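Local coordinates for galactokinase (Bifidobacterium longum subsp. infantis ATCC 15697 = JCM 1222 = DSM 20088, PDB 6TEQ), which probably phosphorylates galactose at the expense of ATP, as a sugar kinase of the GHMP family, and here holds 2-deoxy-2-fluoro-galactose in its sugar pocket, at residues L22-Y27 against D126-V130; R168-I172 against Q192-R197; T199-L205 against N217-F223. All blocks are in the same frame, centred on the assembly; numbering follows the deposited sequence.

The three contacts come in series along the chain. Interactions 1 and 3 both reach the large mixed sheet: strand 54-70 pairs with strand 125-131 of interaction 1 and with strand 202-207 of interaction 3, although the centres of the two contacts lie about 33 Å apart. Interaction 2, a helix pair with its centre about 24 Å from that of interaction 1, touches interaction 3, whose centre is about 14 Å away. Helix 190-197 is followed, after a short turn, by strand 202-207, and R197 bonds through NH1 to N217 OD1 (2.9 Å) and through O to Q220 NE2 (3.0 Å). R197 thereby joins helix pair to sheet edge; interaction 2 lies nearer the sugar pocket.

Interaction 1: residues L22-Y27 against D126-V130; sequences LFVDTY and DAAFV
This is helix-on-sheet packing in a GHMP kinase: the C-terminal end of helix 12-27 lies across strand 125-131 of the large mixed sheet. The segment axes approach to 7.9 Å, with N-to-C directions 135° apart. Residues 22-27 are helical, Y27 less regularly so (phi/psi -113/-7), and 126-130 are extended; F23 CA lies nearest A128 CA (5.1 Å) and Y27 CA nearest D126 CA (7.7 Å).

L22 (chi1 t, chi2 p) points toward the strand, its CG 3.8 Å from A128 CB and its CD2 4.2 Å from V130 CG2. F23 (chi1 t) starts sideways but swings its ring in, its edge meeting D126 O 3.4 Å from CE2. The backbone comes this close because A128 is small: its CB is 3.6 Å from F23 N. T26 turns OG1 back to L22 O (2.6 Å), within the helix. Y27 (chi1 m) lays a ring face against D126 CB, a CH-pi contact 4.0 Å from the centroid, while the D126 carboxylate is salt-bridged to R77 and R71. Tyrosine suits this position: its ring packs and its hydroxyl still reaches the strand, Y27 OH donating to A127 O at 2.8 Å.

Interaction 2: residues R168-I172 against Q192-R197; sequences RVTLI and QNASMR
In the GHMP kinase N-terminal domain, helices 165-183 and 190-197 pack roughly antiparallel through segments 168-172 and 192-197, N-to-C directions 142° apart and axes 9.8 Å apart at closest approach. The register pairs R168 with M196 (CA-CA 6.8 Å) and I172 with Q192 (5.6 Å).

I172 (chi1 m, chi2 t) is a knob in the hole formed by Q192, N193, M196 and R197. Its branched, wholly apolar side chain fills that hole: CG1 is 3.8 Å from M196 SD, CD1 3.5 Å from R197 CD, and CG2 3.8 Å from Q192 CB. M196 (chi1 m, chi2 t, chi3 near 93°) points toward the other helix, and its flexible thioether bends to bring CE within 4.2 Å of L171 CB.

R168 (chi1 m, chi2 and chi3 t) extends along the interface so that NH1 donates to M196 O at 3.0 Å, nearly straight at 169°; its guanidinium also bonds G162 O and A412 O. R197 (m, t, p, t) folds back to N193 OD1, with NH1 at 3.0 Å, while V169 CG2 covers one guanidinium face, 3.8 Å from R197 NH1. The buried charge of R197 is met by a salt bridge to D165, and N193 ND2 bonds G189 O. Q192 lies beside G189 and E179, of the galactose and Mg(2+) sites (no metal bound here).

Helix 141-156 borders the pair, its C147 touching Q192 and M196, and strand 33-42 lies against A194 and S195.

Interaction 3: residues T199-L205 against N217-F223; sequences TEGHALL and NVSQQEF
Backbone hydrogen bonds make this an antiparallel strand pair, 202-205 with 218-222, at the margin of the large mixed sheet. A203 N bonds Q221 O and Q221 N bonds A203 O, both 2.8 Å. L205 N donates to S219 O (3.0 Å), with a weak return from S219 N to L205 O (3.1 Å); F223 N reaches G201 O (2.9 Å). H202-E222 and L204-Q220 are non-hydrogen-bonded pairs. The axes run 145° apart, 4.4 Å at closest.

A type II turn, T199-H202, closed by H202 N to T199 O (3.1 Å), leads in, with G201 at positive phi (73/9), easy for glycine. H202 ND1 bonds E200 O (2.8 Å). T199 OG1 donates to Q220 OE1 (2.9 Å), and a water links T199 N to the same oxygen.

A203 and L205 share a sheet face with Q221; A203, being small, admits F223 (CB-CB 4.1 Å), whose ring meets F317, and L205 packs on helix 294-318. Beside Q220, L204 (chi1 t, chi2 p) brings CD1 to 3.6 Å from V218 CG1.

Interaction 1: residues L22-Y27 against D126-V130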
ATOM      1  N   LEU A  22      10.669 -23.313   4.309  1.00 17.34           N
ATOM      2  CA  LEU A  22      10.033 -23.043   5.606  1.00 18.92           C
ATOM      3  C   LEU A  22       8.784 -23.926   5.729  1.00 17.55           C
ATOM      4  O   LEU A  22       8.457 -24.429   6.821  1.00 18.76           O
ATOM      5  CB  LEU A  22       9.687 -21.565   5.726  1.00 19.07           C
ATOM      6  CG  LEU A  22       8.982 -21.149   6.998  1.00 16.30           C
ATOM      7  CD1 LEU A  22       9.847 -21.418   8.204  1.00 21.46           C
ATOM      8  CD2 LEU A  22       8.673 -19.666   6.974  1.00 19.70           C
ATOM      9  N   PHE A  23       8.086 -24.097   4.635  1.00 16.61           N
ATOM     10  CA  PHE A  23       6.850 -24.922   4.643  1.00 18.03           C
ATOM     11  C   PHE A  23       7.229 -26.383   4.970  1.00 16.37           C
ATOM     12  O   PHE A  23       6.633 -26.961   5.891  1.00 17.51           O
ATOM     13  CB  PHE A  23       6.151 -24.861   3.285  1.00 17.52           C
ATOM     14  CG  PHE A  23       4.810 -25.529   3.313  1.00 15.69           C
ATOM     15  CD1 PHE A  23       4.742 -26.928   3.263  1.00 16.88           C
ATOM     16  CD2 PHE A  23       3.661 -24.785   3.463  1.00 14.91           C
ATOM     17  CE1 PHE A  23       3.514 -27.531   3.317  1.00 15.33           C
ATOM     18  CE2 PHE A  23       2.414 -25.391   3.510  1.00 17.45           C
ATOM     19  CZ  PHE A  23       2.354 -26.765   3.443  1.00 17.28           C
ATOM     20  N   VAL A  24       8.241 -26.932   4.305  1.00 15.62           N
ATOM     21  CA  VAL A  24       8.640 -28.367   4.466  1.00 18.18           C
ATOM     22  C   VAL A  24       9.228 -28.520   5.865  1.00 21.76           C
ATOM     23  O   VAL A  24       8.849 -29.503   6.565  1.00 20.72           O
ATOM     24  CB  VAL A  24       9.594 -28.819   3.337  1.00 20.84           C
ATOM     25  CG1 VAL A  24      10.244 -30.175   3.620  1.00 20.59           C
ATOM     26  CG2 VAL A  24       8.867 -28.912   1.992  1.00 22.41           C
ATOM     27  N   ASP A  25      10.082 -27.588   6.312  1.00 21.51           N
ATOM     28  CA  ASP A  25      10.655 -27.598   7.692  1.00 22.35           C
ATOM     29  C   ASP A  25       9.565 -27.563   8.788  1.00 19.40           C
ATOM     30  O   ASP A  25       9.761 -28.058   9.934  1.00 21.64           O
ATOM     31  CB  ASP A  25      11.608 -26.408   7.852  1.00 24.38           C
ATOM     32  CG  ASP A  25      12.895 -26.655   7.092  1.00 22.96           C
ATOM     33  OD1 ASP A  25      13.062 -27.807   6.581  1.00 33.57           O
ATOM     34  OD2 ASP A  25      13.699 -25.717   7.002  1.00 24.87           O
ATOM     35  N   THR A  26       8.475 -26.881   8.542  1.00 17.45           N
ATOM     36  CA  THR A  26       7.455 -26.615   9.567  1.00 18.47           C
ATOM     37  C   THR A  26       6.418 -27.750   9.538  1.00 19.18           C
ATOM     38  O   THR A  26       6.020 -28.184  10.639  1.00 17.88           O
ATOM     39  CB  THR A  26       6.796 -25.260   9.360  1.00 17.27           C
ATOM     40  OG1 THR A  26       7.730 -24.197   9.310  1.00 18.31           O
ATOM     41  CG2 THR A  26       5.786 -25.015  10.453  1.00 17.32           C
ATOM     42  N   TYR A  27       5.947 -28.131   8.340  1.00 16.42           N
ATOM     43  CA  TYR A  27       4.756 -29.000   8.162  1.00 16.70           C
ATOM     44  C   TYR A  27       5.068 -30.371   7.584  1.00 16.17           C
ATOM     45  O   TYR A  27       4.176 -31.210   7.677  1.00 19.91           O
ATOM     46  CB  TYR A  27       3.750 -28.321   7.225  1.00 16.02           C
ATOM     47  CG  TYR A  27       3.359 -26.941   7.651  1.00 14.83           C
ATOM     48  CD1 TYR A  27       2.840 -26.722   8.905  1.00 16.14           C
ATOM     49  CD2 TYR A  27       3.518 -25.830   6.845  1.00 15.01           C
ATOM     50  CE1 TYR A  27       2.449 -25.470   9.348  1.00 18.00           C
ATOM     51  CE2 TYR A  27       3.155 -24.553   7.289  1.00 15.64           C
ATOM     52  CZ  TYR A  27       2.636 -24.354   8.549  1.00 15.41           C
ATOM     53  OH  TYR A  27       2.202 -23.145   9.051  1.00 15.56           O
ATOM     54  N   ASP A 126      -2.607 -24.793   5.520  1.00 14.44           N
ATOM     55  CA  ASP A 126      -1.249 -24.624   6.085  1.00 17.00           C
ATOM     56  C   ASP A 126      -0.510 -23.650   5.198  1.00 15.67           C
ATOM     57  O   ASP A 126      -0.579 -23.792   3.980  1.00 16.86           O
ATOM     58  CB  ASP A 126      -0.531 -25.941   6.167  1.00 16.48           C
ATOM     59  CG  ASP A 126      -1.181 -26.936   7.097  1.00 19.92           C
ATOM     60  OD1 ASP A 126      -1.703 -26.489   8.207  1.00 18.56           O
ATOM     61  OD2 ASP A 126      -1.086 -28.167   6.751  1.00 25.00           O
ATOM     62  N   ALA A 127       0.194 -22.701   5.814  1.00 17.42           N
ATOM     63  CA  ALA A 127       1.012 -21.769   5.015  1.00 15.58           C
ATOM     64  C   ALA A 127       2.300 -21.384   5.730  1.00 14.95           C
ATOM     65  O   ALA A 127       2.326 -21.295   6.996  1.00 14.86           O
ATOM     66  CB  ALA A 127       0.220 -20.553   4.591  1.00 16.41           C
ATOM     67  N   ALA A 128       3.238 -21.031   4.892  1.00 14.14           N
ATOM     68  CA  ALA A 128       4.539 -20.458   5.286  1.00 13.60           C
ATOM     69  C   ALA A 128       4.769 -19.206   4.444  1.00 13.99           C
ATOM     70  O   ALA A 128       4.679 -19.216   3.222  1.00 15.34           O
ATOM     71  CB  ALA A 128       5.670 -21.405   5.120  1.00 14.85           C
ATOM     72  N   PHE A 129       5.093 -18.132   5.125  1.00 13.83           N
ATOM     73  CA  PHE A 129       5.398 -16.830   4.480  1.00 12.41           C
ATOM     74  C   PHE A 129       6.886 -16.472   4.639  1.00 13.87           C
ATOM     75  O   PHE A 129       7.450 -16.571   5.750  1.00 14.78           O
ATOM     76  CB  PHE A 129       4.618 -15.721   5.202  1.00 13.81           C
ATOM     77  CG  PHE A 129       3.159 -15.850   5.034  1.00 12.91           C
ATOM     78  CD1 PHE A 129       2.561 -15.293   3.925  1.00 12.78           C
ATOM     79  CD2 PHE A 129       2.395 -16.620   5.897  1.00 12.09           C
ATOM     80  CE1 PHE A 129       1.187 -15.364   3.769  1.00 13.24           C
ATOM     81  CE2 PHE A 129       1.030 -16.710   5.718  1.00 13.83           C
ATOM     82  CZ  PHE A 129       0.446 -16.129   4.639  1.00 12.34           C
ATOM     83  N   VAL A 130       7.477 -16.021   3.545  1.00 13.64           N
ATOM     84  CA  VAL A 130       8.798 -15.377   3.480  1.00 12.01           C
ATOM     85  C   VAL A 130       8.588 -14.063   2.724  1.00 14.33           C
ATOM     86  O   VAL A 130       7.999 -14.083   1.674  1.00 16.00           O
ATOM     87  CB  VAL A 130       9.883 -16.250   2.833  1.00 14.68           C
ATOM     88  CG1 VAL A 130      11.133 -15.452   2.691  1.00 18.81           C
ATOM     89  CG2 VAL A 130      10.099 -17.539   3.661  1.00 16.51           C
TER

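Interaction 2: residues R168-I172 against Q192-R197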
ATOM      1  N   ARG A 168     -10.105 -10.468  -9.698  1.00 14.61           N
ATOM      2  CA  ARG A 168      -9.234 -10.216  -8.543  1.00 15.47           C
ATOM      3  C   ARG A 168      -9.870  -9.206  -7.582  1.00 12.58           C
ATOM      4  O   ARG A 168      -9.515  -9.224  -6.398  1.00 13.43           O
ATOM      5  CB  ARG A 168      -7.833  -9.791  -8.970  1.00 12.44           C
ATOM      6  CG  ARG A 168      -7.034 -10.961  -9.456  1.00 13.76           C
ATOM      7  CD  ARG A 168      -5.634 -10.489  -9.762  1.00 13.53           C
ATOM      8  NE  ARG A 168      -4.806 -11.599 -10.124  1.00 14.65           N
ATOM      9  CZ  ARG A 168      -3.501 -11.614 -10.078  1.00 12.71           C
ATOM     10  NH1 ARG A 168      -2.817 -10.510  -9.837  1.00 15.26           N
ATOM     11  NH2 ARG A 168      -2.861 -12.689 -10.453  1.00 14.49           N
ATOM     12  N   VAL A 169     -10.835  -8.375  -8.026  1.00 13.70           N
ATOM     13  CA  VAL A 169     -11.493  -7.449  -7.086  1.00 13.66           C
ATOM     14  C   VAL A 169     -12.212  -8.225  -5.964  1.00 14.05           C
ATOM     15  O   VAL A 169     -12.284  -7.750  -4.825  1.00 13.32           O
ATOM     16  CB  VAL A 169     -12.389  -6.471  -7.874  1.00 16.29           C
ATOM     17  CG1 VAL A 169     -13.268  -5.685  -6.918  1.00 15.98           C
ATOM     18  CG2 VAL A 169     -11.504  -5.578  -8.761  1.00 17.44           C
ATOM     19  N   THR A 170     -12.786  -9.378  -6.274  1.00 15.23           N
ATOM     20  CA  THR A 170     -13.389 -10.214  -5.214  1.00 15.89           C
ATOM     21  C   THR A 170     -12.337 -10.560  -4.151  1.00 13.19           C
ATOM     22  O   THR A 170     -12.609 -10.507  -2.952  1.00 16.43           O
ATOM     23  CB  THR A 170     -14.032 -11.436  -5.855  1.00 15.70           C
ATOM     24  OG1 THR A 170     -15.167 -10.949  -6.617  1.00 18.69           O
ATOM     25  CG2 THR A 170     -14.487 -12.438  -4.818  1.00 18.07           C
ATOM     26  N   LEU A 171     -11.143 -10.931  -4.587  1.00 13.25           N
ATOM     27  CA  LEU A 171     -10.035 -11.339  -3.685  1.00 12.85           C
ATOM     28  C   LEU A 171      -9.478 -10.134  -2.940  1.00 10.91           C
ATOM     29  O   LEU A 171      -9.249 -10.243  -1.756  1.00 12.60           O
ATOM     30  CB  LEU A 171      -8.964 -11.998  -4.517  1.00 14.11           C
ATOM     31  CG  LEU A 171      -9.421 -13.224  -5.293  1.00 13.82           C
ATOM     32  CD1 LEU A 171      -8.312 -13.836  -6.045  1.00 15.00           C
ATOM     33  CD2 LEU A 171     -10.133 -14.239  -4.462  1.00 16.36           C
ATOM     34  N   ILE A 172      -9.350  -9.008  -3.630  1.00 12.85           N
ATOM     35  CA  ILE A 172      -9.063  -7.702  -2.999  1.00 13.77           C
ATOM     36  C   ILE A 172     -10.028  -7.417  -1.867  1.00 11.87           C
ATOM     37  O   ILE A 172      -9.590  -7.011  -0.755  1.00 14.26           O
ATOM     38  CB  ILE A 172      -9.028  -6.603  -4.047  1.00 10.96           C
ATOM     39  CG1 ILE A 172      -7.791  -6.781  -4.909  1.00 13.52           C
ATOM     40  CG2 ILE A 172      -9.047  -5.258  -3.397  1.00 15.70           C
ATOM     41  CD1 ILE A 172      -7.892  -6.020  -6.215  1.00 15.33           C
ATOM     42  N   GLN A 192      -4.220  -3.013  -1.616  1.00 10.81           N
ATOM     43  CA  GLN A 192      -4.652  -4.327  -2.090  1.00 12.32           C
ATOM     44  C   GLN A 192      -4.934  -4.230  -3.600  1.00 11.22           C
ATOM     45  O   GLN A 192      -4.552  -5.172  -4.383  1.00 11.67           O
ATOM     46  CB  GLN A 192      -5.888  -4.778  -1.326  1.00 13.89           C
ATOM     47  CG  GLN A 192      -5.646  -4.928   0.181  1.00 13.28           C
ATOM     48  CD  GLN A 192      -5.800  -3.650   0.985  1.00 13.05           C
ATOM     49  OE1 GLN A 192      -5.994  -2.529   0.450  1.00 14.21           O
ATOM     50  NE2 GLN A 192      -5.714  -3.804   2.297  1.00 19.36           N
ATOM     51  N   ASN A 193      -5.461  -3.134  -4.079  1.00 11.88           N
ATOM     52  CA  ASN A 193      -5.611  -2.897  -5.521  1.00 12.21           C
ATOM     53  C   ASN A 193      -4.265  -2.844  -6.165  1.00 11.17           C
ATOM     54  O   ASN A 193      -4.056  -3.475  -7.265  1.00 13.14           O
ATOM     55  CB  ASN A 193      -6.479  -1.633  -5.778  1.00 11.77           C
ATOM     56  CG  ASN A 193      -7.967  -1.892  -5.683  1.00 14.14           C
ATOM     57  OD1 ASN A 193      -8.542  -2.362  -6.650  1.00 14.67           O
ATOM     58  ND2 ASN A 193      -8.576  -1.683  -4.526  1.00 15.04           N
ATOM     59  N   ALA A 194      -3.289  -2.148  -5.576  1.00 12.37           N
ATOM     60  CA  ALA A 194      -1.917  -2.099  -6.143  1.00 13.07           C
ATOM     61  C   ALA A 194      -1.371  -3.499  -6.227  1.00 10.38           C
ATOM     62  O   ALA A 194      -0.874  -3.906  -7.276  1.00 11.70           O
ATOM     63  CB  ALA A 194      -1.025  -1.222  -5.320  1.00 12.31           C
ATOM     64  N   SER A 195      -1.438  -4.248  -5.144  1.00 10.71           N
ATOM     65  CA  SER A 195      -0.714  -5.523  -5.021  1.00 11.08           C
ATOM     66  C   SER A 195      -1.276  -6.508  -6.049  1.00 10.45           C
ATOM     67  O   SER A 195      -0.538  -7.359  -6.561  1.00 13.96           O
ATOM     68  CB  SER A 195      -0.851  -6.048  -3.583  1.00 12.08           C
ATOM     69  OG  SER A 195      -0.012  -7.145  -3.373  1.00 13.51           O
ATOM     70  N   MET A 196      -2.553  -6.397  -6.395  0.50 11.98           N
ATOM     71  CA  MET A 196      -3.197  -7.426  -7.245  0.50 12.55           C
ATOM     72  C   MET A 196      -3.527  -6.891  -8.638  0.50 12.77           C
ATOM     73  O   MET A 196      -3.933  -7.725  -9.479  0.50 12.06           O
ATOM     74  CB  MET A 196      -4.456  -8.002  -6.598  0.50 12.85           C
ATOM     75  CG  MET A 196      -4.099  -8.689  -5.322  0.50 12.95           C
ATOM     76  SD  MET A 196      -5.439  -9.719  -4.724  0.50 15.74           S
ATOM     77  CE  MET A 196      -4.949 -11.274  -5.480  0.50 14.95           C
ATOM     78  N   ARG A 197      -3.294  -5.610  -8.925  1.00 10.64           N
ATOM     79  CA  ARG A 197      -3.729  -5.072 -10.226  1.00 11.60           C
ATOM     80  C   ARG A 197      -2.691  -4.218 -10.922  1.00 12.20           C
ATOM     81  O   ARG A 197      -2.882  -3.952 -12.142  1.00 12.16           O
ATOM     82  CB  ARG A 197      -5.046  -4.291 -10.090  1.00 11.92           C
ATOM     83  CG  ARG A 197      -6.154  -5.127  -9.514  1.00 12.96           C
ATOM     84  CD  ARG A 197      -7.303  -4.267  -9.231  1.00 13.58           C
ATOM     85  NE  ARG A 197      -8.040  -3.966 -10.474  1.00 13.56           N
ATOM     86  CZ  ARG A 197      -9.057  -3.178 -10.564  1.00 12.73           C
ATOM     87  NH1 ARG A 197      -9.456  -2.455  -9.512  1.00 13.34           N
ATOM     88  NH2 ARG A 197      -9.690  -3.101 -11.731  1.00 14.69           N
TER

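Interaction 3: residues T199-L205 against N217-F223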
ATOM      1  N   THR A 199       0.745  -3.355 -13.007  1.00 12.03           N
ATOM      2  CA  THR A 199       1.510  -4.070 -14.035  1.00 12.50           C
ATOM      3  C   THR A 199       2.931  -3.499 -14.134  1.00 11.96           C
ATOM      4  O   THR A 199       3.203  -2.345 -13.810  1.00 13.38           O
ATOM      5  CB  THR A 199       0.772  -4.040 -15.371  1.00 13.92           C
ATOM      6  OG1 THR A 199       0.676  -2.678 -15.830  1.00 15.50           O
ATOM      7  CG2 THR A 199      -0.611  -4.647 -15.302  1.00 15.47           C
ATOM      8  N   GLU A 200       3.811  -4.318 -14.614  1.00 13.68           N
ATOM      9  CA  GLU A 200       5.226  -3.928 -14.802  1.00 12.92           C
ATOM     10  C   GLU A 200       5.319  -2.723 -15.751  1.00 13.56           C
ATOM     11  O   GLU A 200       4.588  -2.664 -16.745  1.00 14.85           O
ATOM     12  CB  GLU A 200       6.036  -5.082 -15.352  1.00 15.69           C
ATOM     13  CG  GLU A 200       7.523  -4.780 -15.433  1.00 22.35           C
ATOM     14  CD  GLU A 200       8.014  -3.980 -16.644  1.00 27.46           C
ATOM     15  OE1 GLU A 200       7.341  -4.043 -17.730  0.80 37.02           O
ATOM     16  OE2 GLU A 200       9.066  -3.266 -16.501  0.90 38.04           O
ATOM     17  N   GLY A 201       6.124  -1.748 -15.364  1.00 14.95           N
ATOM     18  CA  GLY A 201       6.334  -0.517 -16.140  1.00 14.88           C
ATOM     19  C   GLY A 201       5.171   0.469 -16.117  1.00 13.60           C
ATOM     20  O   GLY A 201       5.220   1.423 -16.927  1.00 13.89           O
ATOM     21  N   HIS A 202       4.147   0.259 -15.293  1.00 12.54           N
ATOM     22  CA  HIS A 202       2.966   1.132 -15.238  1.00 11.25           C
ATOM     23  C   HIS A 202       2.601   1.449 -13.792  1.00 10.17           C
ATOM     24  O   HIS A 202       2.852   0.609 -12.914  1.00 12.08           O
ATOM     25  CB  HIS A 202       1.787   0.439 -15.921  1.00 12.34           C
ATOM     26  CG  HIS A 202       1.994   0.236 -17.366  1.00 14.27           C
ATOM     27  ND1 HIS A 202       2.825  -0.747 -17.853  1.00 14.95           N
ATOM     28  CD2 HIS A 202       1.515   0.923 -18.419  1.00 16.51           C
ATOM     29  CE1 HIS A 202       2.796  -0.685 -19.179  1.00 16.41           C
ATOM     30  NE2 HIS A 202       2.015   0.352 -19.566  1.00 17.85           N
ATOM     31  N   ALA A 203       1.986   2.620 -13.613  1.00 12.09           N
ATOM     32  CA  ALA A 203       1.285   3.002 -12.391  1.00 11.34           C
ATOM     33  C   ALA A 203      -0.202   2.738 -12.591  1.00 11.90           C
ATOM     34  O   ALA A 203      -0.676   2.851 -13.720  1.00 14.88           O
ATOM     35  CB  ALA A 203       1.642   4.452 -12.094  1.00 14.21           C
ATOM     36  N   LEU A 204      -0.871   2.438 -11.513  1.00 10.05           N
ATOM     37  CA  LEU A 204      -2.265   2.103 -11.534  1.00 11.79           C
ATOM     38  C   LEU A 204      -3.107   3.345 -11.187  1.00 11.41           C
ATOM     39  O   LEU A 204      -3.132   3.817  -9.996  1.00 12.88           O
ATOM     40  CB  LEU A 204      -2.498   0.996 -10.523  1.00 12.28           C
ATOM     41  CG  LEU A 204      -3.929   0.453 -10.527  1.00 12.93           C
ATOM     42  CD1 LEU A 204      -4.118  -0.462 -11.713  1.00 17.50           C
ATOM     43  CD2 LEU A 204      -4.232  -0.284  -9.246  1.00 13.91           C
ATOM     44  N   LEU A 205      -3.660   4.052 -12.175  1.00 11.04           N
ATOM     45  CA  LEU A 205      -4.562   5.206 -11.830  1.00 10.19           C
ATOM     46  C   LEU A 205      -5.906   4.605 -11.384  1.00 12.40           C
ATOM     47  O   LEU A 205      -6.680   4.093 -12.205  1.00 12.02           O
ATOM     48  CB  LEU A 205      -4.709   6.106 -13.053  1.00 12.16           C
ATOM     49  CG  LEU A 205      -5.665   7.255 -12.881  1.00 13.27           C
ATOM     50  CD1 LEU A 205      -5.338   8.135 -11.681  1.00 15.61           C
ATOM     51  CD2 LEU A 205      -5.734   8.044 -14.162  1.00 12.80           C
ATOM     52  N   ASN A 217     -12.498   1.247 -13.161  1.00 12.75           N
ATOM     53  CA  ASN A 217     -11.912   1.933 -11.985  1.00 11.93           C
ATOM     54  C   ASN A 217     -10.378   1.871 -12.034  1.00 10.35           C
ATOM     55  O   ASN A 217      -9.777   2.454 -11.116  1.00 13.71           O
ATOM     56  CB  ASN A 217     -12.525   1.474 -10.689  1.00 12.86           C
ATOM     57  CG  ASN A 217     -12.058   0.144 -10.169  1.00 10.46           C
ATOM     58  OD1 ASN A 217     -11.187  -0.530 -10.759  1.00 14.00           O
ATOM     59  ND2 ASN A 217     -12.606  -0.241  -9.046  1.00 14.71           N
ATOM     60  N   VAL A 218      -9.799   1.337 -13.098  1.00 11.57           N
ATOM     61  CA  VAL A 218      -8.359   1.442 -13.283  1.00 12.09           C
ATOM     62  C   VAL A 218      -7.980   1.819 -14.701  1.00 13.73           C
ATOM     63  O   VAL A 218      -8.607   1.416 -15.652  1.00 14.72           O
ATOM     64  CB  VAL A 218      -7.626   0.174 -12.877  1.00 14.63           C
ATOM     65  CG1 VAL A 218      -7.704  -0.079 -11.399  1.00 13.37           C
ATOM     66  CG2 VAL A 218      -7.904  -1.047 -13.708  1.00 18.96           C
ATOM     67  N   SER A 219      -6.781   2.377 -14.785  0.50 14.50           N
ATOM     68  CA  SER A 219      -6.169   2.896 -16.020  0.50 15.04           C
ATOM     69  C   SER A 219      -4.647   2.769 -15.890  0.50 14.83           C
ATOM     70  O   SER A 219      -4.055   3.497 -15.058  0.50 15.23           O
ATOM     71  CB  SER A 219      -6.616   4.301 -16.258  0.50 14.22           C
ATOM     72  OG  SER A 219      -5.814   4.888 -17.253  0.50 17.31           O
ATOM     73  N   GLN A 220      -4.033   1.857 -16.647  1.00 14.48           N
ATOM     74  CA  GLN A 220      -2.585   1.610 -16.518  1.00 11.11           C
ATOM     75  C   GLN A 220      -1.858   2.792 -17.162  1.00 13.90           C
ATOM     76  O   GLN A 220      -2.074   3.061 -18.374  1.00 16.94           O
ATOM     77  CB  GLN A 220      -2.192   0.308 -17.183  1.00 12.71           C
ATOM     78  CG  GLN A 220      -2.850  -0.907 -16.562  1.00 12.15           C
ATOM     79  CD  GLN A 220      -2.419  -1.279 -15.183  1.00 14.07           C
ATOM     80  OE1 GLN A 220      -1.364  -0.854 -14.778  1.00 16.09           O
ATOM     81  NE2 GLN A 220      -3.213  -2.121 -14.505  1.00 16.24           N
ATOM     82  N   GLN A 221      -1.063   3.527 -16.387  1.00 11.82           N
ATOM     83  CA  GLN A 221      -0.373   4.725 -16.864  1.00 12.37           C
ATOM     84  C   GLN A 221       1.105   4.354 -17.032  1.00 12.44           C
ATOM     85  O   GLN A 221       1.707   3.727 -16.136  1.00 12.81           O
ATOM     86  CB  GLN A 221      -0.520   5.846 -15.847  1.00 12.19           C
ATOM     87  CG  GLN A 221      -1.933   6.341 -15.724  1.00 13.64           C
ATOM     88  CD  GLN A 221      -2.339   7.001 -17.013  1.00 15.68           C
ATOM     89  OE1 GLN A 221      -1.562   7.697 -17.657  1.00 16.81           O
ATOM     90  NE2 GLN A 221      -3.634   6.905 -17.325  1.00 18.28           N
ATOM     91  N   GLU A 222       1.673   4.729 -18.159  0.50 14.31           N
ATOM     92  CA  GLU A 222       3.112   4.524 -18.439  0.50 15.32           C
ATOM     93  C   GLU A 222       3.897   5.060 -17.244  0.50 13.81           C
ATOM     94  O   GLU A 222       3.612   6.190 -16.786  0.50 11.56           O
ATOM     95  CB  GLU A 222       3.492   5.212 -19.756  0.50 18.22           C
ATOM     96  CG  GLU A 222       2.883   4.583 -21.017  0.50 23.34           C
ATOM     97  CD  GLU A 222       3.651   3.369 -21.524  0.50 30.08           C
ATOM     98  OE1 GLU A 222       4.511   2.925 -20.779  0.50 31.35           O
ATOM     99  OE2 GLU A 222       3.401   2.883 -22.674  0.50 35.00           O
ATOM    100  N   PHE A 223       4.834   4.276 -16.718  1.00 15.08           N
ATOM    101  CA  PHE A 223       5.719   4.736 -15.645  1.00 14.35           C
ATOM    102  C   PHE A 223       7.093   4.123 -15.868  1.00 17.21           C
ATOM    103  O   PHE A 223       7.529   3.261 -15.097  1.00 17.21           O
ATOM    104  CB  PHE A 223       5.128   4.479 -14.254  1.00 13.88           C
ATOM    105  CG  PHE A 223       5.836   5.301 -13.219  1.00 13.33           C
ATOM    106  CD1 PHE A 223       5.699   6.664 -13.165  1.00 15.38           C
ATOM    107  CD2 PHE A 223       6.681   4.679 -12.294  1.00 12.90           C
ATOM    108  CE1 PHE A 223       6.379   7.391 -12.193  1.00 16.22           C
ATOM    109  CE2 PHE A 223       7.341   5.405 -11.337  1.00 15.96           C
ATOM    110  CZ  PHE A 223       7.231   6.757 -11.329  1.00 14.69           C
TER
HETATM  111  O   HOH W   1       0.276  -0.548 -12.511  1.00 12.26           O